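PDB 3G5S: methylenetetrahydrofolate--tRNA-(uracil-5-)-methyltransferase TrmFO from Thermus thermophilus, which catalyses the folate- and FAD-dependent methylation that turns uridine 54 of tRNA into 5-methyluridine. Local coordinates for residues T172-Y180 against K243-R251. Residues are numbered along the deposited sequence; the frame is centred on the assembly and turned at random.
Sequences TKCFRAGRY and KPVGLVDPR
Phe-175 holds CG between its backbone N and carbonyl carbon (chi1 62°), which lays the ring against 248-250. Arg-179 sets CG beside its own N, anti to the carbonyl carbon (chi1 -54°), and then runs extended to NE, carrying the guanidinium to the turn 244-247. One face of the Phe-175 ring takes two CH-pi contacts, from Asp-249 CA at 4.2 Å and from Pro-250 CD at 3.8 Å from the ring centroid. Leu-247 CB lies at the ring edge, 4.2 Å from Phe-175 CZ. Arg-179 NH1 grips two carbonyl oxygens, both near the guanidinium plane. Arg-179 NH1 meets Val-245 O on a lone pair at 3.0 Å, and the same NH1 meets Lys-243 O from above that carbonyl's plane at 3.1 Å. Lys-243 CE lies over one guanidinium face. A leucine in place of Arg-179 would probably leave the carbonyls of Lys-243 and Val-245 without this shared donor and the turn less firmly held. Tyr-180 N donates to Gly-246 O at 2.8 Å, and Gly-246 CA sits over the centre of the Tyr-180 ring. A water also joins Gly-178 O to Gly-246 O. The arrangement is a type II beta turn, 244-247, with Gly-246 at positive phi, held by the loop 178-180 that follows edge strand 175-176 of the antiparallel sheet, while 248-250 covers Phe-175.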
ATOM      1  N   THR A 172     -22.063  17.900  -9.141  1.00 17.82           N
ATOM      2  CA  THR A 172     -23.410  18.465  -9.137  1.00 18.30           C
ATOM      3  C   THR A 172     -24.356  17.654  -8.254  1.00 18.13           C
ATOM      4  O   THR A 172     -25.486  18.070  -8.002  1.00 19.93           O
ATOM      5  CB  THR A 172     -24.015  18.568 -10.556  1.00 19.59           C
ATOM      6  OG1 THR A 172     -24.320  17.258 -11.049  1.00 20.21           O
ATOM      7  CG2 THR A 172     -23.058  19.276 -11.515  1.00 21.27           C
ATOM      8  N   LYS A 173     -23.897  16.496  -7.790  1.00 16.54           N
ATOM      9  CA  LYS A 173     -24.723  15.634  -6.955  1.00 16.84           C
ATOM     10  C   LYS A 173     -24.180  15.530  -5.532  1.00 17.27           C
ATOM     11  O   LYS A 173     -24.597  14.665  -4.754  1.00 19.10           O
ATOM     12  CB  LYS A 173     -24.857  14.249  -7.590  1.00 17.80           C
ATOM     13  CG  LYS A 173     -25.645  14.273  -8.894  1.00 20.98           C
ATOM     14  CD  LYS A 173     -25.693  12.911  -9.565  1.00 22.52           C
ATOM     15  CE  LYS A 173     -26.411  12.988 -10.905  1.00 24.05           C
ATOM     16  NZ  LYS A 173     -27.816  13.468 -10.764  1.00 26.27           N
ATOM     17  N   CYS A 174     -23.256  16.419  -5.192  1.00 17.35           N
ATOM     18  CA  CYS A 174     -22.686  16.453  -3.850  1.00 17.47           C
ATOM     19  C   CYS A 174     -22.690  17.856  -3.271  1.00 17.09           C
ATOM     20  O   CYS A 174     -22.873  18.834  -3.984  1.00 18.67           O
ATOM     21  CB  CYS A 174     -21.234  15.980  -3.855  1.00 22.35           C
ATOM     22  SG  CYS A 174     -20.824  14.619  -4.929  1.00 26.77           S
ATOM     23  N   PHE A 175     -22.462  17.945  -1.965  1.00 15.88           N
ATOM     24  CA  PHE A 175     -22.223  19.231  -1.325  1.00 16.22           C
ATOM     25  C   PHE A 175     -21.108  19.116  -0.292  1.00 16.43           C
ATOM     26  O   PHE A 175     -21.002  18.103   0.401  1.00 15.66           O
ATOM     27  CB  PHE A 175     -23.509  19.830  -0.735  1.00 16.63           C
ATOM     28  CG  PHE A 175     -24.147  19.002   0.354  1.00 15.58           C
ATOM     29  CD1 PHE A 175     -25.043  17.984   0.049  1.00 15.83           C
ATOM     30  CD2 PHE A 175     -23.888  19.278   1.687  1.00 15.97           C
ATOM     31  CE1 PHE A 175     -25.648  17.246   1.056  1.00 15.68           C
ATOM     32  CE2 PHE A 175     -24.486  18.547   2.690  1.00 15.98           C
ATOM     33  CZ  PHE A 175     -25.367  17.526   2.376  1.00 15.97           C
ATOM     34  N   ARG A 176     -20.257  20.139  -0.228  1.00 18.28           N
ATOM     35  CA  ARG A 176     -19.172  20.184   0.746  1.00 20.37           C
ATOM     36  C   ARG A 176     -19.711  20.725   2.058  1.00 21.25           C
ATOM     37  O   ARG A 176     -20.275  21.818   2.104  1.00 22.96           O
ATOM     38  CB  ARG A 176     -18.028  21.098   0.276  1.00 23.85           C
ATOM     39  CG  ARG A 176     -17.079  20.525  -0.782  1.00 27.36           C
ATOM     40  CD  ARG A 176     -16.102  19.474  -0.232  1.00 29.73           C
ATOM     41  NE  ARG A 176     -14.955  20.022   0.499  1.00 31.34           N
ATOM     42  CZ  ARG A 176     -13.757  20.262  -0.035  1.00 31.25           C
ATOM     43  NH1 ARG A 176     -13.536  20.023  -1.321  1.00 31.83           N
ATOM     44  NH2 ARG A 176     -12.779  20.744   0.719  1.00 32.63           N
ATOM     45  N   ALA A 177     -19.526  19.966   3.127  1.00 20.01           N
ATOM     46  CA  ALA A 177     -19.946  20.408   4.442  1.00 20.57           C
ATOM     47  C   ALA A 177     -19.396  19.496   5.513  1.00 21.12           C
ATOM     48  O   ALA A 177     -19.191  18.299   5.295  1.00 21.04           O
ATOM     49  CB  ALA A 177     -21.460  20.462   4.534  1.00 20.38           C
ATOM     50  N   GLY A 178     -19.131  20.087   6.667  1.00 23.46           N
ATOM     51  CA  GLY A 178     -18.905  19.326   7.871  1.00 25.46           C
ATOM     52  C   GLY A 178     -20.223  19.378   8.605  1.00 25.99           C
ATOM     53  O   GLY A 178     -21.037  20.271   8.361  1.00 26.61           O
ATOM     54  N   ARG A 179     -20.455  18.418   9.485  1.00 25.63           N
ATOM     55  CA  ARG A 179     -21.677  18.423  10.271  1.00 24.72           C
ATOM     56  C   ARG A 179     -21.721  19.665  11.157  1.00 25.01           C
ATOM     57  O   ARG A 179     -20.691  20.118  11.661  1.00 26.27           O
ATOM     58  CB  ARG A 179     -21.767  17.157  11.118  1.00 24.18           C
ATOM     59  CG  ARG A 179     -21.621  15.880  10.310  1.00 23.63           C
ATOM     60  CD  ARG A 179     -21.756  14.672  11.203  1.00 24.31           C
ATOM     61  NE  ARG A 179     -21.338  13.432  10.557  1.00 23.16           N
ATOM     62  CZ  ARG A 179     -22.101  12.723   9.732  1.00 20.49           C
ATOM     63  NH1 ARG A 179     -23.323  13.138   9.429  1.00 19.54           N
ATOM     64  NH2 ARG A 179     -21.636  11.601   9.204  1.00 21.90           N
ATOM     65  N   TYR A 180     -22.915  20.223  11.327  1.00 24.95           N
ATOM     66  CA  TYR A 180     -23.105  21.391  12.181  1.00 26.02           C
ATOM     67  C   TYR A 180     -22.215  22.557  11.757  1.00 27.56           C
ATOM     68  O   TYR A 180     -21.837  23.394  12.578  1.00 29.33           O
ATOM     69  CB  TYR A 180     -22.844  21.026  13.642  1.00 25.80           C
ATOM     70  CG  TYR A 180     -23.727  19.910  14.147  1.00 26.15           C
ATOM     71  CD1 TYR A 180     -25.088  20.108  14.335  1.00 26.39           C
ATOM     72  CD2 TYR A 180     -23.201  18.658  14.437  1.00 26.59           C
ATOM     73  CE1 TYR A 180     -25.902  19.091  14.801  1.00 26.82           C
ATOM     74  CE2 TYR A 180     -24.007  17.634  14.902  1.00 26.94           C
ATOM     75  CZ  TYR A 180     -25.357  17.858  15.081  1.00 27.37           C
ATOM     76  OH  TYR A 180     -26.166  16.846  15.545  1.00 29.33           O
ATOM     77  N   LYS A 243     -25.437   8.228   8.115  1.00 12.33           N
ATOM     78  CA  LYS A 243     -26.273   9.169   8.864  1.00 12.85           C
ATOM     79  C   LYS A 243     -26.155  10.599   8.332  1.00 12.25           C
ATOM     80  O   LYS A 243     -25.073  11.032   7.950  1.00 13.50           O
ATOM     81  CB  LYS A 243     -25.919   9.123  10.350  1.00 13.98           C
ATOM     82  CG  LYS A 243     -24.564   9.702  10.690  1.00 15.21           C
ATOM     83  CD  LYS A 243     -24.216   9.392  12.140  1.00 17.39           C
ATOM     84  CE  LYS A 243     -22.851   9.927  12.512  1.00 19.88           C
ATOM     85  NZ  LYS A 243     -22.494   9.595  13.915  1.00 21.15           N
ATOM     86  N   PRO A 244     -27.275  11.337   8.305  1.00 13.24           N
ATOM     87  CA  PRO A 244     -27.274  12.705   7.781  1.00 13.37           C
ATOM     88  C   PRO A 244     -27.179  13.770   8.870  1.00 13.96           C
ATOM     89  O   PRO A 244     -27.364  14.954   8.584  1.00 14.43           O
ATOM     90  CB  PRO A 244     -28.640  12.781   7.104  1.00 14.70           C
ATOM     91  CG  PRO A 244     -29.522  11.988   8.033  1.00 15.22           C
ATOM     92  CD  PRO A 244     -28.648  10.845   8.525  1.00 15.15           C
ATOM     93  N   VAL A 245     -26.892  13.339  10.096  1.00 15.42           N
ATOM     94  CA  VAL A 245     -26.883  14.213  11.269  1.00 16.25           C
ATOM     95  C   VAL A 245     -26.045  15.471  11.060  1.00 16.17           C
ATOM     96  O   VAL A 245     -24.867  15.391  10.719  1.00 17.39           O
ATOM     97  CB  VAL A 245     -26.363  13.467  12.510  1.00 18.37           C
ATOM     98  CG1 VAL A 245     -26.391  14.379  13.715  1.00 19.87           C
ATOM     99  CG2 VAL A 245     -27.194  12.220  12.756  1.00 19.33           C
ATOM    100  N   GLY A 246     -26.662  16.631  11.266  1.00 17.38           N
ATOM    101  CA  GLY A 246     -25.951  17.896  11.186  1.00 18.37           C
ATOM    102  C   GLY A 246     -25.683  18.415   9.780  1.00 18.08           C
ATOM    103  O   GLY A 246     -24.967  19.405   9.610  1.00 20.70           O
ATOM    104  N   LEU A 247     -26.258  17.761   8.775  1.00 16.61           N
ATOM    105  CA  LEU A 247     -26.079  18.175   7.385  1.00 16.24           C
ATOM    106  C   LEU A 247     -27.362  18.759   6.809  1.00 17.22           C
ATOM    107  O   LEU A 247     -28.463  18.310   7.136  1.00 17.72           O
ATOM    108  CB  LEU A 247     -25.617  16.994   6.531  1.00 16.83           C
ATOM    109  CG  LEU A 247     -24.295  16.336   6.934  1.00 16.64           C
ATOM    110  CD1 LEU A 247     -24.093  15.026   6.186  1.00 18.30           C
ATOM    111  CD2 LEU A 247     -23.126  17.282   6.704  1.00 17.82           C
ATOM    112  N   VAL A 248     -27.204  19.766   5.960  1.00 17.22           N
ATOM    113  CA  VAL A 248     -28.326  20.357   5.255  1.00 18.08           C
ATOM    114  C   VAL A 248     -28.012  20.316   3.769  1.00 17.83           C
ATOM    115  O   VAL A 248     -27.012  20.870   3.318  1.00 19.47           O
ATOM    116  CB  VAL A 248     -28.591  21.809   5.704  1.00 20.48           C
ATOM    117  CG1 VAL A 248     -29.750  22.410   4.912  1.00 22.13           C
ATOM    118  CG2 VAL A 248     -28.877  21.857   7.198  1.00 22.26           C
ATOM    119  N   ASP A 249     -28.867  19.636   3.013  1.00 16.28           N
ATOM    120  CA  ASP A 249     -28.711  19.535   1.573  1.00 15.05           C
ATOM    121  C   ASP A 249     -29.125  20.874   0.962  1.00 14.64           C
ATOM    122  O   ASP A 249     -30.281  21.275   1.095  1.00 15.89           O
ATOM    123  CB  ASP A 249     -29.607  18.408   1.058  1.00 15.94           C
ATOM    124  CG  ASP A 249     -29.455  18.153  -0.433  1.00 16.12           C
ATOM    125  OD1 ASP A 249     -28.838  18.976  -1.139  1.00 16.22           O
ATOM    126  OD2 ASP A 249     -29.967  17.111  -0.895  1.00 18.05           O
ATOM    127  N   PRO A 250     -28.193  21.578   0.291  1.00 15.81           N
ATOM    128  CA  PRO A 250     -28.554  22.895  -0.255  1.00 17.32           C
ATOM    129  C   PRO A 250     -29.701  22.825  -1.251  1.00 17.43           C
ATOM    130  O   PRO A 250     -30.389  23.816  -1.465  1.00 18.33           O
ATOM    131  CB  PRO A 250     -27.273  23.342  -0.973  1.00 19.47           C
ATOM    132  CG  PRO A 250     -26.182  22.580  -0.314  1.00 19.71           C
ATOM    133  CD  PRO A 250     -26.781  21.245   0.035  1.00 17.71           C
ATOM    134  N   ARG A 251     -29.902  21.667  -1.863  1.00 17.39           N
ATOM    135  CA  ARG A 251     -30.952  21.548  -2.857  1.00 19.28           C
ATOM    136  C   ARG A 251     -32.344  21.500  -2.233  1.00 20.07           C
ATOM    137  O   ARG A 251     -33.302  21.981  -2.818  1.00 22.85           O
ATOM    138  CB  ARG A 251     -30.678  20.356  -3.771  1.00 22.62           C
ATOM    139  CG  ARG A 251     -29.383  20.534  -4.549  1.00 24.81           C
ATOM    140  CD  ARG A 251     -29.337  19.706  -5.816  1.00 27.36           C
ATOM    141  NE  ARG A 251     -28.114  19.973  -6.567  1.00 29.76           N
ATOM    142  CZ  ARG A 251     -28.002  20.906  -7.506  1.00 30.55           C
ATOM    143  NH1 ARG A 251     -29.049  21.661  -7.819  1.00 31.60           N
ATOM    144  NH2 ARG A 251     -26.846  21.080  -8.137  1.00 30.95           N
TER
HETATM  145  O   HOH W   1     -23.460  21.385   8.092  1.00 29.34           O
HETATM  146  O   HOH W   2     -22.584  10.169   7.168  1.00 24.65           O